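PDB 6S1Y: angiotensin-converting enzyme from Anopheles gambiae, which probably cleaves dipeptides from the C-terminal end of small peptides as a zinc metallopeptidase of the angiotensin-converting enzyme family. Local coordinates for residues K485-A490 and L495-S500; L438-W443 and W460-R465; W253-D258 and L432-T437. One frame throughout, in Å; residues are numbered along the deposited sequence.

Contact 1 (K485-A490 and L495-S500). With KSN ((2~{S})-2-[[(4~{S})-4-azanyl-5-oxidanyl-5-oxidanylidene-pentanoyl]amino]pentanedioic acid), chain H.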
loop_
_atom_site.group_PDB
_atom_site.type_symbol
_atom_site.label_atom_id
_atom_site.label_comp_id
_atom_site.label_asym_id
_atom_site.label_seq_id
_atom_site.Cartn_x
_atom_site.Cartn_y
_atom_site.Cartn_z
ATOM N N LYS A 485 12.761 -2.604 1.633
ATOM C CA LYS A 485 11.306 -2.478 1.549
ATOM C C LYS A 485 10.921 -2.565 0.079
ATOM O O LYS A 485 11.512 -1.861 -0.756
ATOM C CB LYS A 485 10.844 -1.161 2.172
ATOM C CG LYS A 485 9.391 -0.831 2.000
ATOM C CD LYS A 485 8.492 -1.821 2.708
ATOM C CE LYS A 485 7.022 -1.581 2.350
ATOM N NZ LYS A 485 6.139 -2.769 2.685
ATOM N N TYR A 486 9.947 -3.436 -0.231
ATOM C CA TYR A 486 9.650 -3.784 -1.615
ATOM C C TYR A 486 9.530 -2.541 -2.481
ATOM O O TYR A 486 10.190 -2.427 -3.514
ATOM C CB TYR A 486 8.342 -4.618 -1.720
ATOM C CG TYR A 486 7.943 -4.859 -3.179
ATOM C CD1 TYR A 486 8.630 -5.768 -3.969
ATOM C CD2 TYR A 486 6.924 -4.130 -3.773
ATOM C CE1 TYR A 486 8.294 -5.974 -5.306
ATOM C CE2 TYR A 486 6.580 -4.334 -5.129
ATOM C CZ TYR A 486 7.274 -5.261 -5.877
ATOM O OH TYR A 486 6.969 -5.485 -7.205
ATOM N N HIS A 487 8.675 -1.597 -2.068
ATOM C CA HIS A 487 8.329 -0.470 -2.936
ATOM C C HIS A 487 9.520 0.428 -3.240
ATOM O O HIS A 487 9.481 1.186 -4.221
ATOM C CB HIS A 487 7.211 0.355 -2.302
ATOM C CG HIS A 487 5.978 -0.438 -2.025
ATOM N ND1 HIS A 487 5.977 -1.516 -1.177
ATOM C CD2 HIS A 487 4.725 -0.340 -2.521
ATOM C CE1 HIS A 487 4.767 -2.039 -1.144
ATOM N NE2 HIS A 487 3.988 -1.345 -1.953
ATOM N N VAL A 488 10.568 0.373 -2.425
ATOM C CA VAL A 488 11.768 1.134 -2.724
ATOM C C VAL A 488 12.575 0.440 -3.814
ATOM O O VAL A 488 12.952 1.057 -4.813
ATOM C CB VAL A 488 12.592 1.342 -1.442
ATOM C CG1 VAL A 488 13.907 2.034 -1.756
ATOM C CG2 VAL A 488 11.830 2.183 -0.414
ATOM N N SER A 489 12.820 -0.868 -3.649
ATOM C CA SER A 489 13.512 -1.645 -4.668
ATOM C C SER A 489 12.760 -1.676 -5.995
ATOM O O SER A 489 13.394 -1.840 -7.045
ATOM C CB SER A 489 13.711 -3.089 -4.200
ATOM O OG SER A 489 14.842 -3.251 -3.377
ATOM N N ALA A 490 11.426 -1.569 -5.976
ATOM C CA ALA A 490 10.619 -1.643 -7.195
ATOM C C ALA A 490 10.151 -0.283 -7.696
ATOM O O ALA A 490 9.345 -0.228 -8.631
ATOM C CB ALA A 490 9.387 -2.537 -6.990
ATOM N N LEU A 495 3.247 7.311 -1.251
ATOM C CA LEU A 495 2.258 8.234 -0.700
ATOM C C LEU A 495 0.831 7.790 -1.017
ATOM O O LEU A 495 -0.093 8.119 -0.267
ATOM C CB LEU A 495 2.501 9.652 -1.222
ATOM C CG LEU A 495 1.660 10.691 -0.467
ATOM C CD1 LEU A 495 2.343 11.065 0.833
ATOM C CD2 LEU A 495 1.404 11.922 -1.317
ATOM N N ARG A 496 0.634 7.043 -2.105
ATOM C CA ARG A 496 -0.683 6.458 -2.379
ATOM C C ARG A 496 -1.283 5.797 -1.137
ATOM O O ARG A 496 -2.501 5.871 -0.913
ATOM C CB ARG A 496 -0.581 5.425 -3.509
ATOM C CG ARG A 496 0.450 4.327 -3.271
ATOM C CD ARG A 496 0.673 3.468 -4.521
ATOM N NE ARG A 496 1.255 4.219 -5.630
ATOM C CZ ARG A 496 1.449 3.711 -6.849
ATOM N NH1 ARG A 496 1.121 2.461 -7.089
ATOM N NH2 ARG A 496 1.967 4.457 -7.828
ATOM N N TYR A 497 -0.449 5.120 -0.325
ATOM C CA TYR A 497 -0.991 4.386 0.817
ATOM C C TYR A 497 -1.313 5.329 1.975
ATOM O O TYR A 497 -2.305 5.139 2.678
ATOM C CB TYR A 497 -0.022 3.282 1.244
ATOM C CG TYR A 497 0.332 2.310 0.125
ATOM C CD1 TYR A 497 -0.534 1.262 -0.234
ATOM C CD2 TYR A 497 1.523 2.433 -0.572
ATOM C CE1 TYR A 497 -0.209 0.384 -1.253
ATOM C CE2 TYR A 497 1.844 1.566 -1.603
ATOM C CZ TYR A 497 0.975 0.548 -1.938
ATOM O OH TYR A 497 1.311 -0.328 -2.946
ATOM N N PHE A 498 -0.528 6.385 2.152
ATOM C CA PHE A 498 -0.881 7.410 3.126
ATOM C C PHE A 498 -2.234 8.035 2.788
ATOM O O PHE A 498 -3.124 8.148 3.645
ATOM C CB PHE A 498 0.218 8.489 3.166
ATOM C CG PHE A 498 -0.025 9.559 4.194
ATOM C CD1 PHE A 498 -0.874 10.623 3.928
ATOM C CD2 PHE A 498 0.586 9.496 5.437
ATOM C CE1 PHE A 498 -1.101 11.610 4.887
ATOM C CE2 PHE A 498 0.366 10.471 6.393
ATOM C CZ PHE A 498 -0.490 11.531 6.113
ATOM N N VAL A 499 -2.405 8.454 1.539
ATOM C CA VAL A 499 -3.670 9.052 1.125
ATOM C C VAL A 499 -4.808 8.063 1.317
ATOM O O VAL A 499 -5.862 8.399 1.874
ATOM C CB VAL A 499 -3.564 9.536 -0.332
ATOM C CG1 VAL A 499 -4.875 10.091 -0.824
ATOM C CG2 VAL A 499 -2.516 10.607 -0.432
ATOM N N SER A 500 -4.606 6.817 0.882
ATOM C CA SER A 500 -5.612 5.781 1.086
ATOM C C SER A 500 -6.035 5.663 2.543
ATOM O O SER A 500 -7.220 5.522 2.851
ATOM C CB SER A 500 -5.073 4.433 0.618
ATOM O OG SER A 500 -5.956 3.413 1.040
HETATM C C10 KSN H . 2.582 -2.949 -7.271
HETATM C C13 KSN H . -0.525 -3.081 -3.817
HETATM C C17 KSN H . 2.531 -2.940 1.964
HETATM C C02 KSN H . 1.031 -2.726 1.726
HETATM C C03 KSN H . 0.570 -2.793 0.263
HETATM C C04 KSN H . 1.478 -3.521 -0.715
HETATM C C05 KSN H . 0.842 -4.742 -1.429
HETATM C C07 KSN H . 0.911 -3.657 -3.773
HETATM C C08 KSN H . 1.482 -3.981 -5.148
HETATM C C09 KSN H . 1.730 -2.727 -6.007
HETATM N N01 KSN H . 0.611 -1.427 2.262
HETATM N N06 KSN H . 0.642 -4.796 -2.885
HETATM O O11 KSN H . 3.315 -3.983 -7.360
HETATM O O12 KSN H . 2.577 -2.103 -8.230
HETATM O O14 KSN H . -1.492 -3.892 -3.848
HETATM O O15 KSN H . -0.752 -1.856 -3.781
HETATM O O16 KSN H . 0.564 -5.710 -0.785
HETATM O O18 KSN H . 2.941 -4.124 2.100
HETATM O O19 KSN H . 3.380 -2.012 2.042
#

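Contact 2 (L438-W443 and W460-R465)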
loop_
_atom_site.group_PDB
_atom_site.type_symbol
_atom_site.label_atom_id
_atom_site.label_comp_id
_atom_site.label_asym_id
_atom_site.label_seq_id
_atom_site.Cartn_x
_atom_site.Cartn_y
_atom_site.Cartn_z
ATOM N N LEU A 438 8.289 7.157 4.216
ATOM C CA LEU A 438 8.913 6.539 3.047
ATOM C C LEU A 438 9.036 7.527 1.884
ATOM O O LEU A 438 10.071 7.567 1.205
ATOM C CB LEU A 438 8.132 5.308 2.601
ATOM C CG LEU A 438 8.420 3.982 3.290
ATOM C CD1 LEU A 438 7.992 2.845 2.374
ATOM C CD2 LEU A 438 9.898 3.853 3.622
ATOM N N ASP A 439 7.992 8.305 1.610
ATOM C CA ASP A 439 8.127 9.267 0.527
ATOM C C ASP A 439 8.738 10.577 0.985
ATOM O O ASP A 439 9.445 11.218 0.199
ATOM C CB ASP A 439 6.782 9.467 -0.170
ATOM C CG ASP A 439 6.528 8.363 -1.234
ATOM O OD1 ASP A 439 7.378 7.454 -1.333
ATOM O OD2 ASP A 439 5.518 8.411 -1.976
ATOM N N LYS A 440 8.557 10.982 2.238
ATOM C CA LYS A 440 9.314 12.145 2.694
ATOM C C LYS A 440 10.798 11.872 2.521
ATOM O O LYS A 440 11.538 12.721 2.027
ATOM C CB LYS A 440 8.972 12.486 4.144
ATOM C CG LYS A 440 9.526 13.805 4.644
ATOM C CD LYS A 440 9.375 13.922 6.176
ATOM C CE LYS A 440 9.879 15.277 6.741
ATOM N NZ LYS A 440 8.929 16.380 6.464
ATOM N N TYR A 441 11.239 10.658 2.853
ATOM C CA TYR A 441 12.630 10.295 2.622
ATOM C C TYR A 441 12.963 10.316 1.137
ATOM O O TYR A 441 13.981 10.892 0.726
ATOM C CB TYR A 441 12.929 8.920 3.207
ATOM C CG TYR A 441 14.318 8.434 2.912
ATOM C CD1 TYR A 441 15.396 8.897 3.636
ATOM C CD2 TYR A 441 14.560 7.511 1.902
ATOM C CE1 TYR A 441 16.671 8.461 3.371
ATOM C CE2 TYR A 441 15.839 7.062 1.639
ATOM C CZ TYR A 441 16.888 7.540 2.379
ATOM O OH TYR A 441 18.160 7.088 2.124
ATOM N N ARG A 442 12.131 9.679 0.309
ATOM C CA ARG A 442 12.488 9.587 -1.104
ATOM C C ARG A 442 12.398 10.947 -1.783
ATOM O O ARG A 442 13.231 11.268 -2.637
ATOM C CB ARG A 442 11.621 8.538 -1.807
ATOM C CG ARG A 442 12.048 7.126 -1.425
ATOM C CD ARG A 442 11.435 6.016 -2.305
ATOM N NE ARG A 442 9.996 5.829 -2.116
ATOM C CZ ARG A 442 9.260 4.903 -2.739
ATOM N NH1 ARG A 442 9.789 4.049 -3.624
ATOM N NH2 ARG A 442 7.973 4.833 -2.476
ATOM N N TRP A 443 11.424 11.781 -1.406
ATOM C CA TRP A 443 11.413 13.147 -1.926
ATOM C C TRP A 443 12.731 13.849 -1.616
ATOM O O TRP A 443 13.255 14.605 -2.446
ATOM C CB TRP A 443 10.273 13.964 -1.330
ATOM C CG TRP A 443 8.935 13.462 -1.628
ATOM C CD1 TRP A 443 8.581 12.632 -2.645
ATOM C CD2 TRP A 443 7.739 13.733 -0.891
ATOM N NE1 TRP A 443 7.228 12.371 -2.593
ATOM C CE2 TRP A 443 6.688 13.029 -1.527
ATOM C CE3 TRP A 443 7.446 14.509 0.243
ATOM C CZ2 TRP A 443 5.375 13.071 -1.066
ATOM C CZ3 TRP A 443 6.130 14.541 0.709
ATOM C CH2 TRP A 443 5.117 13.830 0.059
ATOM N N TRP A 460 16.971 6.287 8.926
ATOM C CA TRP A 460 16.613 5.832 10.262
ATOM C C TRP A 460 16.305 6.999 11.195
ATOM O O TRP A 460 15.532 6.846 12.144
ATOM C CB TRP A 460 17.729 4.961 10.837
ATOM C CG TRP A 460 17.829 3.628 10.155
ATOM C CD1 TRP A 460 18.894 3.124 9.448
ATOM C CD2 TRP A 460 16.810 2.621 10.112
ATOM N NE1 TRP A 460 18.589 1.849 8.961
ATOM C CE2 TRP A 460 17.314 1.532 9.349
ATOM C CE3 TRP A 460 15.515 2.535 10.633
ATOM C CZ2 TRP A 460 16.574 0.383 9.124
ATOM C CZ3 TRP A 460 14.778 1.386 10.388
ATOM C CH2 TRP A 460 15.317 0.328 9.645
ATOM N N GLU A 461 16.873 8.177 10.933
ATOM C CA GLU A 461 16.538 9.345 11.741
ATOM C C GLU A 461 15.084 9.743 11.514
ATOM O O GLU A 461 14.360 10.041 12.473
ATOM C CB GLU A 461 17.493 10.514 11.424
ATOM C CG GLU A 461 17.128 11.829 12.118
ATOM C CD GLU A 461 18.004 13.011 11.670
ATOM O OE1 GLU A 461 17.624 13.708 10.702
ATOM O OE2 GLU A 461 19.079 13.225 12.275
ATOM N N MET A 462 14.632 9.733 10.257
ATOM C CA MET A 462 13.231 10.053 9.990
ATOM C C MET A 462 12.297 8.976 10.544
ATOM O O MET A 462 11.252 9.293 11.117
ATOM C CB MET A 462 13.018 10.238 8.481
ATOM C CG MET A 462 13.548 11.577 7.936
ATOM S SD MET A 462 13.231 11.832 6.158
ATOM C CE MET A 462 11.634 11.096 6.126
ATOM N N ARG A 463 12.653 7.697 10.395
ATOM C CA ARG A 463 11.805 6.650 10.968
ATOM C C ARG A 463 11.664 6.841 12.478
ATOM O O ARG A 463 10.578 6.647 13.048
ATOM C CB ARG A 463 12.370 5.258 10.651
ATOM C CG ARG A 463 12.491 4.908 9.153
ATOM C CD ARG A 463 11.164 4.498 8.499
ATOM N NE ARG A 463 10.547 3.415 9.254
ATOM C CZ ARG A 463 9.441 3.545 9.985
ATOM N NH1 ARG A 463 8.766 4.702 10.037
ATOM N NH2 ARG A 463 9.018 2.511 10.664
ATOM N N SER A 464 12.750 7.209 13.152
ATOM C CA SER A 464 12.668 7.446 14.588
ATOM C C SER A 464 11.796 8.660 14.882
ATOM O O SER A 464 10.921 8.604 15.756
ATOM C CB SER A 464 14.078 7.619 15.166
ATOM O OG SER A 464 14.039 7.938 16.544
ATOM N N ARG A 465 11.971 9.746 14.141
ATOM C CA ARG A 465 11.229 10.969 14.456
ATOM C C ARG A 465 9.726 10.746 14.359
ATOM O O ARG A 465 8.966 11.118 15.261
ATOM C CB ARG A 465 11.657 12.110 13.541
ATOM C CG ARG A 465 10.713 13.312 13.616
ATOM C CD ARG A 465 11.405 14.641 13.311
ATOM N NE ARG A 465 10.431 15.739 13.381
ATOM C CZ ARG A 465 10.033 16.326 14.513
ATOM N NH1 ARG A 465 9.146 17.309 14.474
ATOM N NH2 ARG A 465 10.531 15.940 15.682
#

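Contact 3 (W253-D258 and L432-T437). With KSN ((2~{S})-2-[[(4~{S})-4-azanyl-5-oxidanyl-5-oxidanylidene-pentanoyl]amino]pentanedioic acid), chain H.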
loop_
_atom_site.group_PDB
_atom_site.type_symbol
_atom_site.label_atom_id
_atom_site.label_comp_id
_atom_site.label_asym_id
_atom_site.label_seq_id
_atom_site.Cartn_x
_atom_site.Cartn_y
_atom_site.Cartn_z
ATOM N N TRP A 253 9.299 -4.349 8.709
ATOM C CA TRP A 253 9.420 -2.913 8.568
ATOM C C TRP A 253 8.713 -2.152 9.682
ATOM O O TRP A 253 8.757 -0.922 9.703
ATOM C CB TRP A 253 8.873 -2.513 7.198
ATOM C CG TRP A 253 9.446 -3.394 6.133
ATOM C CD1 TRP A 253 10.610 -3.201 5.464
ATOM C CD2 TRP A 253 8.894 -4.628 5.643
ATOM N NE1 TRP A 253 10.823 -4.225 4.569
ATOM C CE2 TRP A 253 9.789 -5.126 4.676
ATOM C CE3 TRP A 253 7.719 -5.347 5.916
ATOM C CZ2 TRP A 253 9.543 -6.294 3.970
ATOM C CZ3 TRP A 253 7.486 -6.531 5.226
ATOM C CH2 TRP A 253 8.394 -6.992 4.257
ATOM N N ALA A 254 8.063 -2.860 10.608
ATOM C CA ALA A 254 7.257 -2.250 11.672
ATOM C C ALA A 254 6.180 -1.343 11.109
ATOM O O ALA A 254 5.792 -0.358 11.754
ATOM C CB ALA A 254 8.136 -1.473 12.654
ATOM N N GLN A 255 5.684 -1.653 9.910
ATOM C CA GLN A 255 4.715 -0.762 9.283
ATOM C C GLN A 255 3.308 -0.967 9.826
ATOM O O GLN A 255 2.507 -0.035 9.832
ATOM C CB GLN A 255 4.730 -0.957 7.767
ATOM C CG GLN A 255 4.203 -2.286 7.267
ATOM C CD GLN A 255 4.422 -2.427 5.764
ATOM O OE1 GLN A 255 5.568 -2.382 5.296
ATOM N NE2 GLN A 255 3.337 -2.506 4.997
ATOM N N THR A 256 2.980 -2.182 10.246
ATOM C CA THR A 256 1.731 -2.486 10.922
ATOM C C THR A 256 2.081 -3.452 12.042
ATOM O O THR A 256 2.976 -4.292 11.878
ATOM C CB THR A 256 0.692 -3.110 9.986
ATOM O OG1 THR A 256 1.275 -4.233 9.326
ATOM C CG2 THR A 256 0.257 -2.113 8.914
ATOM N N TRP A 257 1.398 -3.335 13.174
ATOM C CA TRP A 257 1.724 -4.143 14.335
ATOM C C TRP A 257 0.614 -5.128 14.681
ATOM O O TRP A 257 0.551 -5.605 15.815
ATOM C CB TRP A 257 2.029 -3.241 15.539
ATOM C CG TRP A 257 2.987 -2.109 15.269
ATOM C CD1 TRP A 257 3.870 -1.995 14.233
ATOM C CD2 TRP A 257 3.151 -0.926 16.060
ATOM N NE1 TRP A 257 4.563 -0.805 14.332
ATOM C CE2 TRP A 257 4.134 -0.136 15.444
ATOM C CE3 TRP A 257 2.539 -0.448 17.231
ATOM C CZ2 TRP A 257 4.529 1.104 15.964
ATOM C CZ3 TRP A 257 2.927 0.790 17.734
ATOM C CH2 TRP A 257 3.913 1.540 17.105
ATOM N N ASP A 258 -0.252 -5.452 13.716
ATOM C CA ASP A 258 -1.353 -6.375 13.932
ATOM C C ASP A 258 -0.905 -7.703 14.517
ATOM O O ASP A 258 -1.630 -8.295 15.319
ATOM C CB ASP A 258 -2.104 -6.601 12.608
ATOM C CG ASP A 258 -1.184 -7.059 11.467
ATOM O OD1 ASP A 258 -0.194 -6.347 11.148
ATOM O OD2 ASP A 258 -1.457 -8.128 10.881
ATOM N N LEU A 432 0.204 5.116 9.142
ATOM C CA LEU A 432 0.284 6.444 8.530
ATOM C C LEU A 432 1.632 7.113 8.724
ATOM O O LEU A 432 2.233 7.540 7.722
ATOM C CB LEU A 432 -0.862 7.314 9.059
ATOM C CG LEU A 432 -2.187 6.848 8.444
ATOM C CD1 LEU A 432 -3.277 6.819 9.441
ATOM C CD2 LEU A 432 -2.578 7.753 7.293
ATOM N N PRO A 433 2.182 7.213 9.935
ATOM C CA PRO A 433 3.548 7.741 10.051
ATOM C C PRO A 433 4.554 6.954 9.239
ATOM O O PRO A 433 5.475 7.544 8.663
ATOM C CB PRO A 433 3.835 7.657 11.559
ATOM C CG PRO A 433 2.432 7.581 12.210
ATOM C CD PRO A 433 1.596 6.847 11.233
ATOM N N PHE A 434 4.428 5.633 9.184
ATOM C CA PHE A 434 5.333 4.856 8.354
ATOM C C PHE A 434 5.238 5.286 6.899
ATOM O O PHE A 434 6.252 5.577 6.263
ATOM C CB PHE A 434 5.016 3.369 8.472
ATOM C CG PHE A 434 5.811 2.511 7.529
ATOM C CD1 PHE A 434 7.082 2.069 7.877
ATOM C CD2 PHE A 434 5.290 2.142 6.311
ATOM C CE1 PHE A 434 7.806 1.269 7.026
ATOM C CE2 PHE A 434 6.011 1.349 5.450
ATOM C CZ PHE A 434 7.270 0.908 5.807
ATOM N N ALA A 435 4.023 5.276 6.335
ATOM C CA ALA A 435 3.853 5.597 4.917
ATOM C C ALA A 435 4.383 6.993 4.622
ATOM O O ALA A 435 5.060 7.206 3.613
ATOM C CB ALA A 435 2.380 5.479 4.529
ATOM N N TYR A 436 4.124 7.945 5.525
ATOM C CA TYR A 436 4.637 9.303 5.378
ATOM C C TYR A 436 6.159 9.325 5.248
ATOM O O TYR A 436 6.701 9.989 4.359
ATOM C CB TYR A 436 4.197 10.146 6.583
ATOM C CG TYR A 436 4.711 11.571 6.614
ATOM C CD1 TYR A 436 4.251 12.526 5.710
ATOM C CD2 TYR A 436 5.625 11.982 7.589
ATOM C CE1 TYR A 436 4.713 13.844 5.773
ATOM C CE2 TYR A 436 6.077 13.275 7.650
ATOM C CZ TYR A 436 5.632 14.206 6.739
ATOM O OH TYR A 436 6.098 15.511 6.821
ATOM N N THR A 437 6.868 8.605 6.124
ATOM C CA THR A 437 8.323 8.698 6.127
ATOM C C THR A 437 8.943 8.120 4.860
ATOM O O THR A 437 10.042 8.521 4.477
ATOM C CB THR A 437 8.926 7.980 7.338
ATOM O OG1 THR A 437 8.454 6.634 7.364
ATOM C CG2 THR A 437 8.533 8.649 8.635
HETATM C C10 KSN H . 2.582 -2.949 -7.271
HETATM C C13 KSN H . -0.525 -3.081 -3.817
HETATM C C17 KSN H . 2.531 -2.940 1.964
HETATM C C02 KSN H . 1.031 -2.726 1.726
HETATM C C03 KSN H . 0.570 -2.793 0.263
HETATM C C04 KSN H . 1.478 -3.521 -0.715
HETATM C C05 KSN H . 0.842 -4.742 -1.429
HETATM C C07 KSN H . 0.911 -3.657 -3.773
HETATM C C08 KSN H . 1.482 -3.981 -5.148
HETATM C C09 KSN H . 1.730 -2.727 -6.007
HETATM N N01 KSN H . 0.611 -1.427 2.262
HETATM N N06 KSN H . 0.642 -4.796 -2.885
HETATM O O11 KSN H . 3.315 -3.983 -7.360
HETATM O O12 KSN H . 2.577 -2.103 -8.230
HETATM O O14 KSN H . -1.492 -3.892 -3.848
HETATM O O15 KSN H . -0.752 -1.856 -3.781
HETATM O O16 KSN H . 0.564 -5.710 -0.785
HETATM O O18 KSN H . 2.941 -4.124 2.100
HETATM O O19 KSN H . 3.380 -2.012 2.042
#

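Contact 1 (K485-A490 and L495-S500)
In the zinc peptidase active site, His487 from the short helix 486-489 and Tyr497 from helix 495-514 reach toward each other from opposite directions and meet beside the bound gamma-glutamyl ligand. NE2 of His487 lies 3.0 Å from OH of Tyr497, a weak hydrogen bond bent to 135° at the proton, although the hydroxyl sits at the edge of the imidazole, in its plane. The two rings are almost perpendicular, at 89°. Both share the same first torsion, CG anti to the carbonyl carbon, which swings the rings into the space between the two segments. The Tyr497 hydroxyl also donates to O15 of the ligand at 2.7 Å, so a single oxygen joins histidine and ligand carboxylate; O15 lies at the edge of the phenol ring, in its plane, while ligand N01 sits over one face. At the other end of the ligand, Lys485 NZ, carried on a chain bent at chi2, donates to carboxylate O19 at 2.9 Å, where its charge probably helps to hold the group, and also bonds to Gln255. Tyr497 further touches Glu385, a zinc ligand, and the side chain of Tyr497 is about 4 Å from the zinc ion. A histidine and a tyrosine beside an HExxH zinc centre, with a lysine holding a terminal carboxylate, are characteristic of the angiotensin-converting enzyme active site.

Contact 2 (L438-W443 and W460-R465)
Met462 reaches from helix 455-467 to the side of helix 431-447 and meets Lys440 and Tyr441 in a helix-helix contact of the largely helical peptidase fold. The tight part is its terminal methyl. CE comes within 3.3 Å of the backbone N of Tyr441 and 3.6 Å of CB of Lys440, whose CG and CD flank the same methyl, and the CB of Tyr441 is 3.9 Å from CE of Met462. Extended through chi2 (-177°) and bent only at chi3, the methionine carries its methyl to the backbone between these two residues, while SD lies at the edge of the Tyr441 ring, near its plane. No hydrogen bond crosses between the segments, so they meet by van der Waals packing alone, and the nearest CA atoms, those of Tyr441 and Met462, are 7.4 Å apart. Toward the outside the contact loosens: Lys440 and Met462 are both partly exposed, and the lysine turns its NZ to the hydroxyl of Tyr436. On the inner side Tyr441 is buried, its OH bonded to the carbonyl of Tyr455 and its ring edge-to-face with Phe459. Asp439 and Arg442 point away from Met462 and pair with each other in a salt bridge, gripped side-on: OD1 of Asp439 takes NH2 of Arg442 on its syn lone pair at 2.9 Å, and NE of Arg442 meets that same OD1 at 3.2 Å, nearly along the C-O axis.

Contact 3 (W253-D258 and L432-T437)
Gln255 brings the loop 253-258 to the ligand pocket while its stem rests on Phe434 of helix 431-447. The CB of Gln255 sits over the centre of the Phe434 ring, 3.4 Å from the centroid and only 10° off the ring normal, a CH-pi contact square on one face. Phe434 has CG anti to its backbone N, which sends the ring out from the helix toward the loop. Gln255 differs at its first torsion: CG stands between the backbone N and the carbonyl carbon. From there CG leads off the ring, and the amide, inclined 34° to it, brings OE1 back near CZ at the rim. Trp253 completes the loop side, with CB 3.9 Å from CE1 of Phe434 while the indole turns off from the helix and donates its NE1 to the carbonyl of Ala484. Beyond the ring, both polar atoms of the Gln255 amide are engaged. NE2 donates to carboxylate O19 of the ligand over 3.0 Å, at a fairly straight 162°, and OE1 accepts from Lys485. The loop has its own internal braces: Trp257 NE1 bonds to O of Ala254 at 2.9 Å, approaching from above the carbonyl plane, and the Thr256 hydroxyl donates to OD1 of Asp258. On the helix, OG1 of Thr437 returns to O of Phe434 at 2.7 Å. With OE1 engaged by the lysine ammonium, the amide should be fixed with its NE2 turned to the ligand; the same lysine bond would probably polarise the amide and make NE2 a somewhat stronger donor to the carboxylate, while the apolar stem of the glutamine is held on the phenyl face.

In the fold
Following the chain from its N terminus, contact 3 closes by far the longest loop, bringing the coil at 253-258 to helix 431-447 across 173 residues that include the zinc-binding helix 349-368. Contact 2 then starts further along the same helix and packs it on helix 455-467 after 16 residues, and contact 1 closes last, over the four residues between 485-490 and 495-500. The three follow in series, neither nested nor crossing. Helix 431-447 is shared by contacts 2 and 3, and its Asp439 also bonds to the backbone N of Leu495 in contact 1. Contacts 1 and 3 meet through Lys485 and Gln255, and both touch the ligand.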